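Local atomic coordinates of SmhA (Serratia marcescens, PDB entry 7A27), a protein that is the SmhA component of a tripartite alpha-pore-forming toxin, here in its soluble form. Residues A[153-158]-A[272-277]; A[166-171]-A[261-266]; A[203-208]-A[266-271]; A[59-64]-A[141-146]; A[175-180]-A[284-289]. All coordinates share one frame; numbering follows the deposited sequence.

Contact 1: A[153-158]-A[272-277]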
# COMPACT_ATOMS: atom_id res chain seq x y z
N ALA A 153 -18.90 16.97 -17.42
CA ALA A 153 -20.12 17.71 -17.84
C ALA A 153 -19.87 19.22 -17.76
O ALA A 153 -20.26 19.93 -18.68
CB ALA A 153 -21.30 17.30 -16.99
N ILE A 154 -19.19 19.67 -16.70
CA ILE A 154 -18.84 21.11 -16.47
C ILE A 154 -17.83 21.55 -17.54
O ILE A 154 -18.09 22.61 -18.17
CB ILE A 154 -18.30 21.32 -15.04
CG1 ILE A 154 -19.37 21.00 -14.00
CG2 ILE A 154 -17.70 22.71 -14.85
CD1 ILE A 154 -18.83 20.90 -12.60
N GLU A 155 -16.75 20.78 -17.74
CA GLU A 155 -15.65 21.11 -18.69
C GLU A 155 -16.17 21.15 -20.13
O GLU A 155 -15.74 22.07 -20.84
CB GLU A 155 -14.48 20.13 -18.54
CG GLU A 155 -13.59 20.41 -17.34
CD GLU A 155 -12.41 19.45 -17.17
OE1 GLU A 155 -12.33 18.45 -17.93
OE2 GLU A 155 -11.55 19.70 -16.28
N GLN A 156 -17.05 20.23 -20.54
CA GLN A 156 -17.61 20.13 -21.92
C GLN A 156 -18.34 21.40 -22.34
O GLN A 156 -18.62 21.51 -23.54
CB GLN A 156 -18.60 18.97 -22.08
CG GLN A 156 -17.94 17.58 -22.12
CD GLN A 156 -17.13 17.27 -23.36
OE1 GLN A 156 -16.95 18.08 -24.27
NE2 GLN A 156 -16.62 16.05 -23.40
N GLY A 157 -18.64 22.31 -21.41
CA GLY A 157 -19.38 23.56 -21.70
C GLY A 157 -18.51 24.80 -21.57
O GLY A 157 -19.09 25.90 -21.67
N LEU A 158 -17.20 24.65 -21.38
CA LEU A 158 -16.26 25.79 -21.22
C LEU A 158 -15.77 26.28 -22.59
O LEU A 158 -15.78 25.48 -23.55
CB LEU A 158 -15.03 25.34 -20.42
CG LEU A 158 -15.29 24.86 -18.99
CD1 LEU A 158 -13.99 24.37 -18.36
CD2 LEU A 158 -15.91 25.96 -18.14
N ALA A 272 -13.49 29.06 -10.32
CA ALA A 272 -12.85 28.81 -9.01
C ALA A 272 -13.32 27.48 -8.42
O ALA A 272 -12.49 26.71 -7.92
CB ALA A 272 -13.20 29.96 -8.10
N LEU A 273 -14.63 27.23 -8.50
CA LEU A 273 -15.24 26.03 -7.89
C LEU A 273 -14.79 24.78 -8.66
O LEU A 273 -14.63 23.73 -8.01
CB LEU A 273 -16.76 26.19 -7.85
CG LEU A 273 -17.49 25.26 -6.88
CD1 LEU A 273 -16.86 25.28 -5.50
CD2 LEU A 273 -18.96 25.64 -6.78
N LEU A 274 -14.60 24.87 -9.98
CA LEU A 274 -14.12 23.73 -10.79
C LEU A 274 -12.68 23.42 -10.38
O LEU A 274 -12.36 22.23 -10.23
CB LEU A 274 -14.22 24.06 -12.28
CG LEU A 274 -13.62 23.02 -13.23
CD1 LEU A 274 -14.39 21.69 -13.17
CD2 LEU A 274 -13.62 23.55 -14.66
N SER A 275 -11.85 24.46 -10.20
CA SER A 275 -10.44 24.36 -9.73
C SER A 275 -10.41 23.48 -8.47
O SER A 275 -9.57 22.56 -8.40
CB SER A 275 -9.85 25.72 -9.48
OG SER A 275 -9.92 26.54 -10.65
N VAL A 276 -11.31 23.75 -7.52
CA VAL A 276 -11.42 22.99 -6.24
C VAL A 276 -11.74 21.52 -6.57
O VAL A 276 -10.97 20.65 -6.18
CB VAL A 276 -12.47 23.60 -5.29
CG1 VAL A 276 -12.69 22.71 -4.07
CG2 VAL A 276 -12.10 25.00 -4.85
N ALA A 277 -12.83 21.28 -7.30
CA ALA A 277 -13.29 19.94 -7.71
C ALA A 277 -12.12 19.13 -8.30
O ALA A 277 -11.99 17.95 -7.93
CB ALA A 277 -14.43 20.06 -8.69
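Ile-154 and Leu-274 mark the closest backbone approach, their CA atoms 7.8 Å apart, a spacing too wide for main-chain contact and bridged by side chains. The first partner is residues 153-155, toward the C-terminal end of helix 104-155, and the type I beta turn from Glu-155 to Leu-158, closed by the Leu-158 N to Glu-155 O bond of 3.0 Å. The second is the first turn and a half of helix 272-299. The contact therefore lies at one end of an elongated helical bundle, where the chain reverses between helix 104-155 and helix 160-188.

Leu-274 carries nearly everything on its side. Its CG stands anti to the backbone N (chi1 174°), which sends both methyls out toward 153-158, CD1 mainly to Ile-154 and CD2 to Leu-158 and Glu-155. Leu-274 CD1 lies 3.8 Å from Ile-154 CG2, the two side chains sliding past each other in opposite senses. Leu-158, at the turn's end, comes from another quarter, its side chain directed at that of Leu-274, tip to tip. Glu-155 adds its aliphatic part, crossing Leu-274 at about a right angle, while its carboxylate goes on to a salt bridge between OE2 and Lys-278 NZ, one helical turn beyond Leu-274. Ile-154 also rests on Leu-50, and Leu-158 on Asn-271 and Lys-163, so helix 48-96, the loop before helix 272-299 and helix 160-188 each add a side-chain contact. Leu-274 CD2 is the shared point: it lies 3.8 Å from Leu-158 CD1 and 4.1 Å from Glu-155 CG.

Contact 2: A[166-171]-A[261-266]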
# COMPACT_ATOMS: atom_id res chain seq x y z
N ALA A 166 -7.54 23.98 -17.84
CA ALA A 166 -7.98 22.74 -17.15
C ALA A 166 -7.08 21.57 -17.54
O ALA A 166 -6.82 20.73 -16.65
CB ALA A 166 -9.42 22.43 -17.48
N GLN A 167 -6.69 21.47 -18.82
CA GLN A 167 -5.83 20.38 -19.33
C GLN A 167 -4.44 20.55 -18.72
O GLN A 167 -3.88 19.54 -18.27
CB GLN A 167 -5.77 20.37 -20.85
CG GLN A 167 -5.30 19.05 -21.46
CD GLN A 167 -4.69 19.30 -22.83
OE1 GLN A 167 -3.71 20.04 -22.95
NE2 GLN A 167 -5.27 18.71 -23.87
N THR A 168 -3.91 21.77 -18.68
CA THR A 168 -2.59 22.09 -18.07
C THR A 168 -2.56 21.50 -16.66
O THR A 168 -1.57 20.83 -16.32
CB THR A 168 -2.30 23.59 -18.05
OG1 THR A 168 -2.29 24.06 -19.40
CG2 THR A 168 -0.97 23.92 -17.41
N ILE A 169 -3.63 21.71 -15.89
CA ILE A 169 -3.79 21.20 -14.50
C ILE A 169 -3.82 19.67 -14.53
O ILE A 169 -3.05 19.05 -13.79
CB ILE A 169 -5.03 21.83 -13.84
CG1 ILE A 169 -4.77 23.30 -13.52
CG2 ILE A 169 -5.46 21.05 -12.60
CD1 ILE A 169 -5.99 24.07 -13.11
N ALA A 170 -4.68 19.06 -15.35
CA ALA A 170 -4.84 17.59 -15.45
C ALA A 170 -3.48 16.97 -15.75
O ALA A 170 -3.14 16.00 -15.09
CB ALA A 170 -5.87 17.23 -16.49
N GLU A 171 -2.72 17.56 -16.69
CA GLU A 171 -1.40 17.07 -17.15
C GLU A 171 -0.39 17.17 -16.00
O GLU A 171 0.37 16.22 -15.83
CB GLU A 171 -0.94 17.80 -18.42
CG GLU A 171 -1.60 17.23 -19.67
CD GLU A 171 -1.26 17.87 -21.00
OE1 GLU A 171 -0.97 19.12 -21.03
OE2 GLU A 171 -1.26 17.09 -22.03
N ALA A 261 0.69 25.70 -9.03
CA ALA A 261 0.22 26.90 -8.29
C ALA A 261 -0.28 27.94 -9.30
O ALA A 261 -1.42 28.41 -9.15
CB ALA A 261 1.34 27.44 -7.44
N VAL A 262 0.55 28.23 -10.29
CA VAL A 262 0.30 29.23 -11.38
C VAL A 262 -0.97 28.84 -12.15
O VAL A 262 -1.81 29.73 -12.39
CB VAL A 262 1.53 29.32 -12.32
CG1 VAL A 262 1.24 30.06 -13.62
CG2 VAL A 262 2.73 29.95 -11.61
N ALA A 263 -1.10 27.55 -12.49
CA ALA A 263 -2.20 27.02 -13.33
C ALA A 263 -3.55 27.15 -12.62
O ALA A 263 -4.54 27.42 -13.34
CB ALA A 263 -1.92 25.60 -13.74
N TYR A 264 -3.62 26.92 -11.29
CA TYR A 264 -4.88 27.04 -10.51
C TYR A 264 -5.26 28.53 -10.44
O TYR A 264 -6.45 28.86 -10.61
CB TYR A 264 -4.81 26.39 -9.13
CG TYR A 264 -4.98 24.89 -9.07
CD1 TYR A 264 -6.19 24.29 -9.37
CD2 TYR A 264 -3.96 24.06 -8.63
CE1 TYR A 264 -6.36 22.91 -9.29
CE2 TYR A 264 -4.12 22.68 -8.54
CZ TYR A 264 -5.32 22.10 -8.87
OH TYR A 264 -5.44 20.73 -8.79
N ARG A 265 -4.28 29.42 -10.24
CA ARG A 265 -4.52 30.89 -10.18
C ARG A 265 -5.22 31.31 -11.49
O ARG A 265 -6.18 32.11 -11.43
CB ARG A 265 -3.23 31.67 -9.95
CG ARG A 265 -2.46 31.27 -8.70
CD ARG A 265 -1.31 32.19 -8.36
NE ARG A 265 -1.86 33.46 -7.93
CZ ARG A 265 -2.43 33.71 -6.73
NH1 ARG A 265 -2.88 34.93 -6.44
NH2 ARG A 265 -2.55 32.76 -5.82
N ALA A 266 -4.79 30.76 -12.62
CA ALA A 266 -5.33 31.04 -13.97
C ALA A 266 -6.78 30.56 -14.11
O ALA A 266 -7.65 31.37 -14.45
CB ALA A 266 -4.45 30.40 -15.02
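Ile-169 and Ala-263 bring the two helices together, with CA atoms 6.1 Å apart, local axes 9.3 Å apart at closest approach and N-to-C directions 151° from each other, an antiparallel pairing. No hydrogen bond crosses the interface, and the evidence for close packing is a set of van der Waals contacts, most of them made by one isoleucine.

Ile-169 lays its CG1 branch against the methyl of Ala-263, with 3.7 Å between CG1 and CB. At the end of that branch, Ile-169 CD1 reaches the Ala-263 carbonyl oxygen and lies 3.8 Å from Tyr-264 CD1. With only a methyl at Ala-263, the branched side chain lies close to the backbone of the other helix. Helices 160-188 and 247-268 are the pair that flank the two-stranded hairpin of strands 198-206 and 230-237 in the sequence, an order consistent with the head region of ClyA-like toxins, and this contact joins them directly.

Tyr-264 turns its CG anti to its carbonyl carbon (chi1 -80°), and the ring comes round to meet Ile-169 at about a right angle between the side chains. CG1 of Ile-169 sits over one ring face, while its CG2, anti to the backbone N, approaches the phenol end, 3.9 Å from Tyr-264 CZ. Beyond the segments the ring also touches Ser-275 and Ser-279 of helix 272-299. Thr-168 contributes a more marginal touch, its methyl CG2 4.1 Å from Ala-263 CB; its hydroxyl OG1 is bonded to the carbonyl oxygen of Gln-164, in its own helix.

Contact 3: A[203-208]-A[266-271]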
# COMPACT_ATOMS: atom_id res chain seq x y z
N ALA A 203 -0.32 24.77 -3.51
CA ALA A 203 -1.15 25.64 -4.37
C ALA A 203 -2.32 26.20 -3.59
O ALA A 203 -2.53 25.80 -2.43
CB ALA A 203 -1.63 24.84 -5.55
N ALA A 204 -3.08 27.09 -4.21
CA ALA A 204 -4.23 27.78 -3.59
C ALA A 204 -5.21 28.22 -4.68
O ALA A 204 -4.75 28.46 -5.81
CB ALA A 204 -3.71 28.94 -2.80
N VAL A 205 -6.48 28.33 -4.32
CA VAL A 205 -7.59 28.73 -5.23
C VAL A 205 -8.30 29.93 -4.63
O VAL A 205 -9.10 29.76 -3.72
CB VAL A 205 -8.58 27.57 -5.45
CG1 VAL A 205 -9.67 27.92 -6.48
CG2 VAL A 205 -7.87 26.29 -5.87
N PRO A 206 -8.02 31.17 -5.09
CA PRO A 206 -8.82 32.33 -4.68
C PRO A 206 -10.31 32.11 -4.99
O PRO A 206 -10.59 31.61 -6.06
CB PRO A 206 -8.27 33.47 -5.55
CG PRO A 206 -6.85 33.03 -5.91
CD PRO A 206 -6.90 31.52 -5.97
N LEU A 207 -11.21 32.47 -4.06
CA LEU A 207 -12.69 32.32 -4.18
C LEU A 207 -13.34 33.71 -4.26
O LEU A 207 -13.01 34.55 -3.42
CB LEU A 207 -13.14 31.50 -2.96
CG LEU A 207 -12.48 30.12 -2.79
CD1 LEU A 207 -12.93 29.40 -1.53
CD2 LEU A 207 -12.74 29.21 -3.98
N GLY A 208 -14.10 33.98 -5.34
CA GLY A 208 -14.77 35.27 -5.64
C GLY A 208 -15.27 36.03 -4.40
O GLY A 208 -15.93 35.44 -3.54
N ALA A 266 -4.79 30.76 -12.62
CA ALA A 266 -5.33 31.04 -13.97
C ALA A 266 -6.78 30.56 -14.11
O ALA A 266 -7.65 31.37 -14.45
CB ALA A 266 -4.45 30.40 -15.02
N LEU A 267 -7.03 29.27 -13.88
CA LEU A 267 -8.39 28.67 -14.03
C LEU A 267 -9.37 29.32 -13.03
O LEU A 267 -10.57 29.46 -13.38
CB LEU A 267 -8.28 27.16 -13.82
CG LEU A 267 -9.59 26.39 -13.95
CD1 LEU A 267 -10.25 26.65 -15.30
CD2 LEU A 267 -9.39 24.89 -13.73
N ALA A 268 -8.88 29.71 -11.86
CA ALA A 268 -9.67 30.27 -10.75
C ALA A 268 -10.31 31.62 -11.12
O ALA A 268 -11.44 31.88 -10.65
CB ALA A 268 -8.81 30.40 -9.53
N THR A 269 -9.62 32.46 -11.89
CA THR A 269 -10.14 33.82 -12.26
C THR A 269 -11.63 33.72 -12.63
O THR A 269 -12.41 34.47 -12.05
CB THR A 269 -9.27 34.52 -13.32
OG1 THR A 269 -9.10 33.64 -14.44
CG2 THR A 269 -7.91 34.94 -12.81
N ALA A 270 -12.00 32.76 -13.48
CA ALA A 270 -13.37 32.59 -14.03
C ALA A 270 -14.07 31.36 -13.43
O ALA A 270 -15.27 31.47 -13.18
CB ALA A 270 -13.31 32.49 -15.54
N ASN A 271 -13.37 30.23 -13.26
CA ASN A 271 -13.93 28.95 -12.73
C ASN A 271 -13.14 28.51 -11.49
O ASN A 271 -12.23 27.68 -11.61
CB ASN A 271 -13.93 27.84 -13.78
CG ASN A 271 -14.46 28.29 -15.12
OD1 ASN A 271 -13.88 29.17 -15.76
ND2 ASN A 271 -15.53 27.66 -15.57
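Val-205 and Ala-268 form the apolar part of this contact, together with Pro-206. The nearest CA atoms are those of Val-205 and Ala-268, 6.1 Å apart, a close approach that a methyl side chain on the helix permits. Ala-268 CB points at the strand and lies 4.0 Å from Val-205 CG1. CG1, anti to the backbone N (chi1 -175°), is the Val-205 methyl that reaches Ala-268, whereas CG2 lies beside that N. The same Ala-268 CB is 4.2 Å from Pro-206 CD and 4.1 Å from Pro-206 O, so a single methyl is met by a branch, a ring carbon and a carbonyl oxygen from two successive residues. All are van der Waals distances.

Hydrogen bonding does not cross between the segments; it shapes each side separately. At the end of helix 247-268 the hydroxyl of Thr-269 donates to the main chain, with OG1 2.7 Å from Ala-266 O, the donor tilted 16° from the carbonyl plane and the C=O...O angle 158°. Thr-269 N also makes a weak bond to that carbonyl. Asn-271 N bonds to Leu-267 O at 2.9 Å, and Asn-271 then occupies the N-cap position of helix 272-299, although its side chain makes no capping bond. On the strand side, backbone bonds join Val-205 to Tyr-231 and Ala-203 to Ile-233 of strand 230-237.

Val-205 also touches Ser-275 and Val-276, so the strand edges into the corner between two successive helices. Such a two-stranded antiparallel hairpin packed against helix ends is consistent with the beta-tongue of the head in soluble ClyA-family toxins.

Contact 4: A[59-64]-A[141-146]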
# COMPACT_ATOMS: atom_id res chain seq x y z
N ASN A 59 -16.26 14.39 1.76
CA ASN A 59 -16.69 13.72 3.01
C ASN A 59 -16.60 12.20 2.82
O ASN A 59 -15.99 11.54 3.67
CB ASN A 59 -18.11 14.09 3.44
CG ASN A 59 -18.41 13.55 4.82
OD1 ASN A 59 -19.17 12.60 4.94
ND2 ASN A 59 -17.74 14.08 5.83
N GLN A 60 -17.16 11.68 1.73
CA GLN A 60 -17.22 10.23 1.46
C GLN A 60 -15.79 9.67 1.33
O GLN A 60 -15.58 8.52 1.74
CB GLN A 60 -18.20 9.99 0.30
CG GLN A 60 -18.48 8.51 0.03
CD GLN A 60 -19.04 7.70 1.18
OE1 GLN A 60 -18.46 6.69 1.60
NE2 GLN A 60 -20.20 8.14 1.69
N LEU A 61 -14.83 10.46 0.85
CA LEU A 61 -13.40 10.05 0.69
C LEU A 61 -12.71 9.99 2.05
O LEU A 61 -11.97 9.03 2.29
CB LEU A 61 -12.66 11.02 -0.24
CG LEU A 61 -12.93 10.86 -1.73
CD1 LEU A 61 -12.31 12.02 -2.49
CD2 LEU A 61 -12.40 9.53 -2.26
N ARG A 62 -12.92 10.99 2.91
CA ARG A 62 -12.31 11.01 4.26
C ARG A 62 -12.80 9.79 5.05
O ARG A 62 -11.97 9.21 5.77
CB ARG A 62 -12.60 12.34 4.96
CG ARG A 62 -11.92 13.52 4.28
CD ARG A 62 -12.53 14.84 4.65
NE ARG A 62 -12.20 15.24 6.01
CZ ARG A 62 -11.14 15.94 6.35
NH1 ARG A 62 -10.26 16.32 5.44
NH2 ARG A 62 -10.95 16.25 7.62
N GLN A 63 -14.07 9.40 4.90
CA GLN A 63 -14.63 8.19 5.57
C GLN A 63 -13.82 6.97 5.12
O GLN A 63 -13.38 6.22 5.98
CB GLN A 63 -16.13 7.97 5.29
CG GLN A 63 -17.01 9.11 5.77
CD GLN A 63 -18.49 8.83 5.64
OE1 GLN A 63 -18.95 7.71 5.79
NE2 GLN A 63 -19.28 9.86 5.40
N GLN A 64 -13.56 6.82 3.82
CA GLN A 64 -12.84 5.63 3.28
C GLN A 64 -11.36 5.68 3.63
O GLN A 64 -10.77 4.59 3.79
CB GLN A 64 -13.08 5.52 1.78
CG GLN A 64 -14.55 5.28 1.46
CD GLN A 64 -15.08 4.15 2.30
OE1 GLN A 64 -14.43 3.12 2.50
NE2 GLN A 64 -16.28 4.34 2.83
N GLU A 141 -14.55 2.54 -7.06
CA GLU A 141 -14.44 2.82 -8.53
C GLU A 141 -15.65 3.65 -8.97
O GLU A 141 -15.46 4.73 -9.51
CB GLU A 141 -14.22 1.56 -9.37
CG GLU A 141 -13.00 0.76 -8.94
CD GLU A 141 -12.33 -0.06 -10.03
OE1 GLU A 141 -12.56 -1.31 -10.11
OE2 GLU A 141 -11.48 0.52 -10.72
N PRO A 142 -16.91 3.19 -8.75
CA PRO A 142 -18.09 3.96 -9.12
C PRO A 142 -18.24 5.33 -8.42
O PRO A 142 -18.85 6.19 -9.00
CB PRO A 142 -19.26 3.07 -8.68
CG PRO A 142 -18.67 1.68 -8.70
CD PRO A 142 -17.27 1.89 -8.18
N LEU A 143 -17.70 5.47 -7.21
CA LEU A 143 -17.76 6.74 -6.43
C LEU A 143 -16.93 7.79 -7.17
O LEU A 143 -17.43 8.92 -7.35
CB LEU A 143 -17.21 6.54 -5.02
CG LEU A 143 -17.26 7.79 -4.12
CD1 LEU A 143 -18.66 8.01 -3.56
CD2 LEU A 143 -16.28 7.70 -2.98
N MET A 144 -15.71 7.43 -7.55
CA MET A 144 -14.77 8.31 -8.30
C MET A 144 -15.31 8.48 -9.73
O MET A 144 -15.30 9.64 -10.24
CB MET A 144 -13.36 7.72 -8.33
CG MET A 144 -12.33 8.67 -8.89
SD MET A 144 -10.66 8.02 -8.82
CE MET A 144 -10.79 6.63 -9.95
N GLY A 145 -15.77 7.39 -10.34
CA GLY A 145 -16.34 7.40 -11.70
C GLY A 145 -17.46 8.42 -11.83
O GLY A 145 -17.51 9.11 -12.87
N ASN A 146 -18.33 8.52 -10.82
CA ASN A 146 -19.50 9.42 -10.82
C ASN A 146 -19.04 10.87 -10.67
O ASN A 146 -19.65 11.76 -11.27
CB ASN A 146 -20.51 9.07 -9.72
CG ASN A 146 -21.30 7.82 -10.02
OD1 ASN A 146 -21.46 7.43 -11.17
ND2 ASN A 146 -21.81 7.20 -8.97
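In the long helical bundle, helices 48-96 and 104-155, consecutive in the chain and running in opposite directions here, meet through Gln-60 and Leu-143. The backbones stay apart, 8.6 Å between the CA atoms of that pair, and Leu-143 spans the gap. Its CG is anti to the backbone N (chi1 -178°), and both methyls fall on the aliphatic part of the glutamine: Gln-60 CG is 3.6 Å from CD1 and 3.8 Å from CD2 of Leu-143, the side chains crossing obliquely. Leu-61 adds a looser apolar touch, its CD2 4.3 Å from Leu-143 CD2.

Gln-60 bends at chi2 (58°), which carries its amide off from the leucine; there OE1 receives a weak bond from Gln-64 NE2, one turn on. Pro-142, just before Leu-143, interrupts the bonding of its helix and kinks it. Leu-61 continues onto Ala-284 of helix 272-299, while Leu-143 rests also on Tyr-57.

The chemistry is thus that of an amphipathic side chain: the CG methylene of Gln-60 serves the apolar leucine, and its OE1 takes a weak bond within its own helix, so that nothing but van der Waals contact joins the two segments.

Contact 5: A[175-180]-A[284-289]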
# COMPACT_ATOMS: atom_id res chain seq x y z
N ALA A 175 1.76 14.25 -13.88
CA ALA A 175 3.24 14.31 -13.80
C ALA A 175 3.69 14.16 -12.35
O ALA A 175 4.65 13.42 -12.09
CB ALA A 175 3.74 15.61 -14.36
N ILE A 176 3.04 14.90 -11.45
CA ILE A 176 3.33 14.94 -9.98
C ILE A 176 3.18 13.54 -9.39
O ILE A 176 3.98 13.18 -8.50
CB ILE A 176 2.37 15.95 -9.32
CG1 ILE A 176 2.73 17.39 -9.69
CG2 ILE A 176 2.33 15.74 -7.81
CD1 ILE A 176 1.66 18.39 -9.29
N ALA A 177 2.17 12.79 -9.84
CA ALA A 177 1.89 11.42 -9.37
C ALA A 177 3.08 10.53 -9.72
O ALA A 177 3.48 9.77 -8.84
CB ALA A 177 0.61 10.91 -9.97
N LYS A 178 3.64 10.67 -10.93
CA LYS A 178 4.81 9.88 -11.39
C LYS A 178 6.03 10.22 -10.51
O LYS A 178 6.77 9.27 -10.14
CB LYS A 178 5.08 10.07 -12.89
CG LYS A 178 4.00 9.55 -13.82
CD LYS A 178 4.47 9.05 -15.21
CE LYS A 178 5.00 10.10 -16.17
NZ LYS A 178 3.94 11.08 -16.56
N ASN A 179 6.20 11.49 -10.15
CA ASN A 179 7.31 11.97 -9.29
C ASN A 179 7.17 11.35 -7.90
O ASN A 179 8.16 10.78 -7.42
CB ASN A 179 7.33 13.49 -9.17
CG ASN A 179 7.73 14.21 -10.45
OD1 ASN A 179 7.36 15.37 -10.64
ND2 ASN A 179 8.50 13.55 -11.31
N ILE A 180 6.00 11.44 -7.27
CA ILE A 180 5.77 10.89 -5.90
C ILE A 180 6.13 9.41 -5.91
O ILE A 180 6.93 8.99 -5.05
CB ILE A 180 4.34 11.12 -5.41
CG1 ILE A 180 4.04 12.62 -5.27
CG2 ILE A 180 4.10 10.39 -4.10
CD1 ILE A 180 2.59 12.95 -5.03
N ALA A 284 -8.10 11.99 -4.77
CA ALA A 284 -8.93 10.77 -4.82
C ALA A 284 -8.26 9.75 -5.72
O ALA A 284 -8.13 8.59 -5.30
CB ALA A 284 -10.32 11.11 -5.31
N GLN A 285 -7.87 10.18 -6.93
CA GLN A 285 -7.20 9.36 -7.97
C GLN A 285 -6.04 8.62 -7.31
O GLN A 285 -6.00 7.40 -7.46
CB GLN A 285 -6.71 10.23 -9.12
CG GLN A 285 -6.20 9.49 -10.36
CD GLN A 285 -7.33 9.02 -11.24
OE1 GLN A 285 -8.12 9.82 -11.76
NE2 GLN A 285 -7.42 7.71 -11.39
N LEU A 286 -5.14 9.30 -6.61
CA LEU A 286 -3.94 8.66 -6.00
C LEU A 286 -4.40 7.55 -5.06
O LEU A 286 -3.85 6.44 -5.16
CB LEU A 286 -3.09 9.68 -5.25
CG LEU A 286 -2.41 10.73 -6.12
CD1 LEU A 286 -1.67 11.75 -5.25
CD2 LEU A 286 -1.46 10.07 -7.12
N PHE A 287 -5.38 7.85 -4.20
CA PHE A 287 -5.92 6.92 -3.19
C PHE A 287 -6.56 5.71 -3.87
O PHE A 287 -6.16 4.58 -3.57
CB PHE A 287 -6.91 7.62 -2.26
CG PHE A 287 -7.61 6.72 -1.28
CD1 PHE A 287 -6.94 6.17 -0.20
CD2 PHE A 287 -8.96 6.45 -1.42
CE1 PHE A 287 -7.58 5.34 0.70
CE2 PHE A 287 -9.61 5.66 -0.49
CZ PHE A 287 -8.92 5.09 0.56
N VAL A 288 -7.50 5.93 -4.80
CA VAL A 288 -8.26 4.84 -5.46
C VAL A 288 -7.35 4.01 -6.35
O VAL A 288 -7.53 2.79 -6.38
CB VAL A 288 -9.46 5.39 -6.24
CG1 VAL A 288 -10.15 4.31 -7.05
CG2 VAL A 288 -10.46 6.05 -5.30
N ASP A 289 -6.44 4.63 -7.10
CA ASP A 289 -5.52 3.88 -8.00
C ASP A 289 -4.67 2.93 -7.15
O ASP A 289 -4.60 1.73 -7.49
CB ASP A 289 -4.61 4.79 -8.84
CG ASP A 289 -5.26 5.48 -10.03
OD1 ASP A 289 -6.38 5.07 -10.43
OD2 ASP A 289 -4.63 6.43 -10.55
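Ala-177 and Leu-286 make a small helix-to-helix van der Waals contact, in which one leucine spans the distance between helix 160-188 and helix 272-299. Their CA atoms are 7.3 Å apart, and no hydrogen bond joins the segments. Leu-286 has CG anti to its carbonyl carbon (chi1 -67°), and its methyls divide the work: CD2 lies 3.6 Å from the Ala-177 CB, while CD1 stands 4.4 Å from Ile-180 CD1. Ala-177 and Ile-180 are three residues apart, so both occupy the same flank of their helix.

The contact's centre is about 13 Å from that of the chain, part-way along the helical bundle and partly buried, with helices 14-37 and 48-96 against it. Tyr-31 of helix 14-37 touches both Ile-180 and Leu-286, and helix 48-96 covers the far face of 284-289 at Ala-284 and Phe-287. The side chain of Ile-180 is about 10 Å from that of Asn-359, a calcium-binding residue whose ion is not bound to this chain in the model.

Beside Leu-286 in its helix, Gln-285 and Asp-289 pair one turn apart: Gln-285 NE2 is 3.0 Å from Asp-289 OD1 and 3.2 Å from Asp-289 OD2. Both carboxylate oxygens are met on the syn side, but roughly 30° out of the plane. On helix 160-188, Asn-179 bonds through its amide to helix 247-268, ND2 to Glu-252 and OD1 to Asn-256.

From the N terminus, contact 4 closes first, joining helices 48-96 and 104-155 before any of the others opens. Contact 1 then starts at the end of helix 104-155 and closes on helix 272-299. Inside its loop, contact 2 links helices 160-188 and 247-268, and contact 3 joins strand 198-206 to the end of helix 247-268; these two cross, sharing Ala-266. Contact 5 runs from helix 160-188 to helix 272-299, encloses contact 3, and crosses contacts 1 and 2. Contacts 1, 2 and 3 touch one another at the hairpin end of the bundle, whereas contacts 4 and 5 meet through Met-144 on Val-288 and Gln-64 on Phe-287.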